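Local structure of beta-lactamase domain protein (Burkholderia ambifaria, 5I0P) at residues 100-105 with 131-136; 110-115 with 185-190. The protein probably acts as a zinc-dependent hydrolase of the metallo-beta-lactamase superfamily, binding two zinc ions at its active site. One frame throughout, in Å; residues are numbered along the deposited sequence. Where two conformers were deposited one is given.

Contact 1 of 2, residues 100-105 with 131-136. With ZN (zinc ion), chain E.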
loop_
_atom_site.group_PDB
_atom_site.type_symbol
_atom_site.label_atom_id
_atom_site.label_comp_id
_atom_site.label_asym_id
_atom_site.label_seq_id
_atom_site.Cartn_x
_atom_site.Cartn_y
_atom_site.Cartn_z
ATOM N N VAL A 100 5.068 9.338 3.340
ATOM C CA VAL A 100 5.033 8.016 2.714
ATOM C C VAL A 100 4.006 7.114 3.407
ATOM O O VAL A 100 4.029 6.957 4.633
ATOM C CB VAL A 100 6.426 7.362 2.711
ATOM C CG1 VAL A 100 6.323 5.888 2.297
ATOM C CG2 VAL A 100 7.332 8.146 1.775
ATOM N N THR A 101 3.124 6.498 2.615
ATOM C CA THR A 101 2.063 5.683 3.195
ATOM C C THR A 101 2.597 4.396 3.830
ATOM O O THR A 101 2.086 3.944 4.867
ATOM C CB THR A 101 1.005 5.361 2.121
ATOM O OG1 THR A 101 1.605 4.707 0.994
ATOM C CG2 THR A 101 0.294 6.597 1.658
ATOM N N HIS A 102 3.584 3.770 3.207
ATOM C CA HIS A 102 4.064 2.488 3.673
ATOM C C HIS A 102 5.308 2.156 2.860
ATOM O O HIS A 102 5.626 2.847 1.888
ATOM C CB HIS A 102 2.981 1.398 3.587
ATOM C CG HIS A 102 2.576 0.988 2.196
ATOM N ND1 HIS A 102 1.898 1.818 1.324
ATOM C CD2 HIS A 102 2.719 -0.193 1.549
ATOM C CE1 HIS A 102 1.644 1.170 0.204
ATOM N NE2 HIS A 102 2.135 -0.051 0.317
ATOM N N CYS A 103 6.025 1.102 3.277
ATOM C CA CYS A 103 7.411 0.938 2.850
ATOM C C CYS A 103 7.585 0.155 1.553
ATOM O O CYS A 103 8.735 -0.103 1.158
ATOM C CB CYS A 103 8.236 0.256 3.955
ATOM S SG CYS A 103 7.803 -1.484 4.238
ATOM N N HIS A 104 6.504 -0.249 0.887
ATOM C CA HIS A 104 6.687 -0.979 -0.368
ATOM C C HIS A 104 7.414 -0.101 -1.385
ATOM O O HIS A 104 7.240 1.133 -1.416
ATOM C CB HIS A 104 5.357 -1.485 -0.923
ATOM C CG HIS A 104 4.779 -2.594 -0.097
ATOM N ND1 HIS A 104 3.437 -2.898 -0.075
ATOM C CD2 HIS A 104 5.365 -3.432 0.786
ATOM C CE1 HIS A 104 3.224 -3.886 0.774
ATOM N NE2 HIS A 104 4.377 -4.231 1.308
ATOM N N PRO A 105 8.253 -0.722 -2.215
ATOM C CA PRO A 105 9.234 0.045 -3.007
ATOM C C PRO A 105 8.613 1.098 -3.935
ATOM O O PRO A 105 9.231 2.152 -4.173
ATOM C CB PRO A 105 9.947 -1.046 -3.814
ATOM C CG PRO A 105 9.634 -2.285 -3.126
ATOM C CD PRO A 105 8.309 -2.157 -2.499
ATOM N N LEU A 131 6.298 4.489 12.196
ATOM C CA LEU A 131 7.453 3.785 12.743
ATOM C C LEU A 131 7.588 2.379 12.160
ATOM O O LEU A 131 8.699 1.940 11.842
ATOM C CB LEU A 131 7.348 3.724 14.262
ATOM C CG LEU A 131 8.550 3.112 14.998
ATOM C CD1 LEU A 131 8.760 3.802 16.359
ATOM C CD2 LEU A 131 8.439 1.585 15.202
ATOM N N GLY A 132 6.482 1.619 12.094
ATOM C CA GLY A 132 6.586 0.263 11.582
ATOM C C GLY A 132 7.069 0.234 10.141
ATOM O O GLY A 132 7.963 -0.535 9.790
ATOM N N GLU A 133 6.536 1.119 9.307
ATOM C CA GLU A 133 6.936 1.127 7.905
ATOM C C GLU A 133 8.370 1.592 7.746
ATOM O O GLU A 133 9.158 0.958 7.039
ATOM C CB GLU A 133 5.990 2.020 7.088
ATOM C CG GLU A 133 4.533 1.585 7.167
ATOM C CD GLU A 133 4.273 0.291 6.398
ATOM O OE1 GLU A 133 5.116 -0.062 5.534
ATOM O OE2 GLU A 133 3.224 -0.359 6.638
ATOM N N TYR A 134 8.742 2.673 8.439
ATOM C CA TYR A 134 10.098 3.180 8.309
ATOM C C TYR A 134 11.110 2.146 8.777
ATOM O O TYR A 134 12.052 1.817 8.053
ATOM C CB TYR A 134 10.246 4.480 9.094
ATOM C CG TYR A 134 11.661 5.015 9.047
ATOM C CD1 TYR A 134 12.161 5.628 7.920
ATOM C CD2 TYR A 134 12.502 4.856 10.115
ATOM C CE1 TYR A 134 13.481 6.098 7.888
ATOM C CE2 TYR A 134 13.807 5.293 10.090
ATOM C CZ TYR A 134 14.301 5.923 8.984
ATOM O OH TYR A 134 15.621 6.379 8.987
ATOM N N MET A 135 10.899 1.588 9.968
ATOM C CA MET A 135 11.787 0.563 10.517
ATOM C C MET A 135 11.879 -0.652 9.588
ATOM O O MET A 135 12.976 -1.086 9.221
ATOM C CB MET A 135 11.245 0.137 11.881
ATOM C CG MET A 135 12.204 0.237 13.026
ATOM S SD MET A 135 12.753 1.895 13.285
ATOM C CE MET A 135 12.101 2.167 14.934
ATOM N N PHE A 136 10.729 -1.193 9.164
ATOM C CA PHE A 136 10.745 -2.321 8.238
ATOM C C PHE A 136 11.448 -1.960 6.937
ATOM O O PHE A 136 12.235 -2.759 6.407
ATOM C CB PHE A 136 9.328 -2.802 7.928
ATOM C CG PHE A 136 9.302 -4.138 7.276
ATOM C CD1 PHE A 136 10.110 -5.146 7.735
ATOM C CD2 PHE A 136 8.506 -4.375 6.168
ATOM C CE1 PHE A 136 10.110 -6.388 7.117
ATOM C CE2 PHE A 136 8.498 -5.617 5.537
ATOM C CZ PHE A 136 9.304 -6.625 6.011
HETATM ZN ZN ZN E . 1.965 -1.939 -1.181
#

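Contact 2 of 2, residues 110-115 with 185-190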
loop_
_atom_site.group_PDB
_atom_site.type_symbol
_atom_site.label_atom_id
_atom_site.label_comp_id
_atom_site.label_asym_id
_atom_site.label_seq_id
_atom_site.Cartn_x
_atom_site.Cartn_y
_atom_site.Cartn_z
ATOM N N LEU A 110 11.973 6.402 -3.883
ATOM C CA LEU A 110 12.609 7.688 -4.170
ATOM C C LEU A 110 12.512 8.669 -3.008
ATOM O O LEU A 110 12.700 9.879 -3.206
ATOM C CB LEU A 110 12.021 8.323 -5.428
ATOM C CG LEU A 110 12.592 7.711 -6.679
ATOM C CD1 LEU A 110 11.966 8.369 -7.884
ATOM C CD2 LEU A 110 14.071 7.904 -6.657
ATOM N N ALA A 111 12.191 8.174 -1.815
ATOM C CA ALA A 111 12.018 9.056 -0.673
ATOM C C ALA A 111 13.312 9.805 -0.351
ATOM O O ALA A 111 13.306 11.042 -0.200
ATOM C CB ALA A 111 11.515 8.251 0.521
ATOM N N ASN A 112 14.445 9.095 -0.289
ATOM C CA ASN A 112 15.689 9.795 0.016
ATOM C C ASN A 112 16.041 10.801 -1.069
ATOM O O ASN A 112 16.374 11.953 -0.777
ATOM C CB ASN A 112 16.844 8.832 0.213
ATOM C CG ASN A 112 18.042 9.535 0.814
ATOM O OD1 ASN A 112 18.042 9.857 2.006
ATOM N ND2 ASN A 112 19.037 9.814 0.008
ATOM N N TRP A 113 15.943 10.389 -2.334
ATOM C CA TRP A 113 16.193 11.287 -3.465
ATOM C C TRP A 113 15.303 12.522 -3.417
ATOM O O TRP A 113 15.775 13.648 -3.619
ATOM C CB TRP A 113 15.944 10.529 -4.762
ATOM C CG TRP A 113 16.260 11.271 -6.005
ATOM C CD1 TRP A 113 17.492 11.466 -6.542
ATOM C CD2 TRP A 113 15.325 11.864 -6.918
ATOM N NE1 TRP A 113 17.382 12.146 -7.720
ATOM C CE2 TRP A 113 16.060 12.391 -7.977
ATOM C CE3 TRP A 113 13.937 11.991 -6.941
ATOM C CZ2 TRP A 113 15.460 13.074 -9.038
ATOM C CZ3 TRP A 113 13.340 12.665 -8.025
ATOM C CH2 TRP A 113 14.101 13.184 -9.040
ATOM N N LEU A 114 14.006 12.325 -3.151
ATOM C CA LEU A 114 13.095 13.456 -3.020
ATOM C C LEU A 114 13.466 14.335 -1.845
ATOM O O LEU A 114 13.592 15.555 -1.986
ATOM C CB LEU A 114 11.655 12.967 -2.851
ATOM C CG LEU A 114 11.027 12.420 -4.131
ATOM C CD1 LEU A 114 9.626 11.937 -3.849
ATOM C CD2 LEU A 114 11.035 13.436 -5.228
ATOM N N CYS A 115 13.690 13.719 -0.678
ATOM C CA CYS A 115 13.988 14.477 0.524
ATOM C C CYS A 115 15.173 15.382 0.319
ATOM O O CYS A 115 15.213 16.493 0.867
ATOM C CB CYS A 115 14.292 13.532 1.674
ATOM S SG CYS A 115 12.847 12.904 2.387
ATOM N N VAL A 185 17.857 5.126 1.893
ATOM C CA VAL A 185 16.709 5.432 2.741
ATOM C C VAL A 185 17.053 6.680 3.545
ATOM O O VAL A 185 18.215 6.857 3.930
ATOM C CB VAL A 185 16.356 4.232 3.638
ATOM C CG1 VAL A 185 15.192 4.540 4.492
ATOM C CG2 VAL A 185 15.993 3.043 2.802
ATOM N N PRO A 186 16.122 7.602 3.764
ATOM C CA PRO A 186 16.425 8.745 4.615
ATOM C C PRO A 186 16.805 8.269 6.005
ATOM O O PRO A 186 16.111 7.410 6.578
ATOM C CB PRO A 186 15.112 9.537 4.637
ATOM C CG PRO A 186 14.376 9.080 3.436
ATOM C CD PRO A 186 14.733 7.643 3.277
ATOM N N PRO A 187 17.908 8.789 6.557
ATOM C CA PRO A 187 18.397 8.353 7.869
ATOM C C PRO A 187 17.653 8.945 9.048
ATOM O O PRO A 187 18.046 8.682 10.182
ATOM C CB PRO A 187 19.841 8.833 7.864
ATOM C CG PRO A 187 19.814 10.045 7.004
ATOM C CD PRO A 187 18.744 9.854 5.978
ATOM N N ARG A 188 16.643 9.779 8.818
ATOM C CA ARG A 188 15.836 10.372 9.875
ATOM C C ARG A 188 14.400 10.404 9.406
ATOM O O ARG A 188 14.132 10.411 8.209
ATOM C CB ARG A 188 16.250 11.823 10.180
ATOM C CG ARG A 188 17.613 11.985 10.674
ATOM C CD ARG A 188 18.024 13.429 10.613
ATOM N NE ARG A 188 19.285 13.553 11.321
ATOM C CZ ARG A 188 20.466 13.242 10.808
ATOM N NH1 ARG A 188 20.552 12.798 9.563
ATOM N NH2 ARG A 188 21.560 13.372 11.551
ATOM N N TYR A 189 13.482 10.529 10.349
ATOM C CA TYR A 189 12.095 10.648 9.947
ATOM C C TYR A 189 11.319 11.333 11.052
ATOM O O TYR A 189 11.774 11.414 12.186
ATOM C CB TYR A 189 11.504 9.268 9.605
ATOM C CG TYR A 189 11.062 8.465 10.793
ATOM C CD1 TYR A 189 11.965 8.107 11.773
ATOM C CD2 TYR A 189 9.751 8.023 10.911
ATOM C CE1 TYR A 189 11.572 7.348 12.849
ATOM C CE2 TYR A 189 9.343 7.276 11.979
ATOM C CZ TYR A 189 10.265 6.942 12.948
ATOM O OH TYR A 189 9.897 6.217 14.027
ATOM N N ARG A 190 10.174 11.892 10.670
ATOM C CA ARG A 190 9.169 12.396 11.594
ATOM C C ARG A 190 8.042 11.372 11.649
ATOM O O ARG A 190 7.436 11.058 10.610
ATOM C CB ARG A 190 8.657 13.758 11.127
ATOM C CG ARG A 190 7.646 14.414 12.043
ATOM C CD ARG A 190 8.206 15.721 12.545
ATOM N NE ARG A 190 7.213 16.546 13.229
ATOM C CZ ARG A 190 7.236 17.868 13.192
ATOM N NH1 ARG A 190 8.188 18.478 12.506
ATOM N NH2 ARG A 190 6.302 18.566 13.809
#

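Contact 1 of 2, residues 100-105 with 131-136
The backbone N-H of Cys-103 is bound by the carboxylate of Glu-133, and this bond ties the zinc-binding loop to the first turn of helix 131-141. The signature HxHxDH of the metallo-beta-lactamase fold begins in this loop with His-102 and His-104 and runs into helix 105-108. Both histidines face one zinc ion: His-102 coordinates through NE2 at 2.4 Å, and His-104 through ND1 at 2.1 Å. His-213 and Asp-232 complete that site. Behind these ligands, Cys-103 N donates to Glu-133 OE1 over 2.7 Å with an angle of 149° at the hydrogen, meeting the oxygen from above the carboxylate plane rather than within it. Glutamate suits the place because it carries two acceptor oxygens at the end of a chain long enough to reach the loop; a bend at chi2 (-71°) turns the acid to it. OE1 then also lies 3.2 Å from His-102 CB. The second oxygen, OE2, accepts from Ser-214 OG and Glu-216 N, so both ends of the carboxylate are used, and it links the signature loop to the segment that follows ligand His-213. Cysteine is compact and weakly polar: its CB lies 3.3 Å from the backbone oxygen of Glu-133, while SG meets the Phe-136 ring obliquely, 3.5 Å from CD2. On the metal side the hydroxyl of Thr-101 fixes the rotation of the His-102 imidazole, whose NE2 serves the zinc. His-102 ND1 donates to Thr-101 OG1 at 2.9 Å, the oxygen tilted 15° from the ring plane.

Contact 2 of 2, residues 110-115 with 185-190
A 2.7 Å hydrogen bond from Cys-115 N to Ala-111 O closes the turn of helix 111-115 on which Pro-186 lies. This short helix follows the zinc-binding loop in the metallo-beta-lactamase fold, and the segment 185-190 packing against it leads into strand 190-192 at an edge of the seven-stranded sheet. The pyrrolidine ring of Pro-186 does most of the touching. Its CG lies 3.7 Å from Asn-112 CA, beside the helix backbone, and sits 4.2 Å from both Ala-111 CB and Cys-115 SG, two side chains one helical turn apart. Small residues suit these positions: the methyl of alanine and the single sulfur of cysteine let the ring come close to the helix. Proline suits its own, giving a compact apolar surface without bringing a backbone N-H that would need an acceptor. Its ring also touches Leu-127 of strand 126-130, while the side chain of Val-185 turns away toward Tyr-134, Cys-138 and Ala-141 of helix 131-141.

Asn-112, partly exposed, flanks the ring. With CG anti to the backbone N (chi1 -168°), its amide extends along the proline segment, and CB comes 3.9 Å from Pro-186 CD. The amide nitrogen ND2 makes a weak hydrogen bond to OE1 of Glu-116, the residue just after the helix. Its oxygen contacts the other segment by packing alone: OD1 lies 3.3 Å from Pro-186 CA and 3.4 Å from Pro-186 N, a proline nitrogen, which bears no hydrogen.

The centres of contacts 1 and 2 lie about 11 Å apart, and their segments alternate along the chain: 100-105, 110-115, 131-136, then 185-190. Both contacts have side chains on strand 126-130, and helix 131-141, which supplies half of contact 1, reaches contact 2 through Tyr-134. Its OH probably hydrogen-bonds to Pro-186 O at 2.7 Å, and its ring stacks with that of Tyr-189. Helix 131-141 thus faces the zinc-binding loop through Glu-133 and the proline segment through Tyr-134. Contact 1 is buried beside the metals, whereas contact 2, partly buried, joins helix 111-115 to the segment leading into edge strand 190-192, with the Ala-111 side chain about 14 Å from a zinc ion.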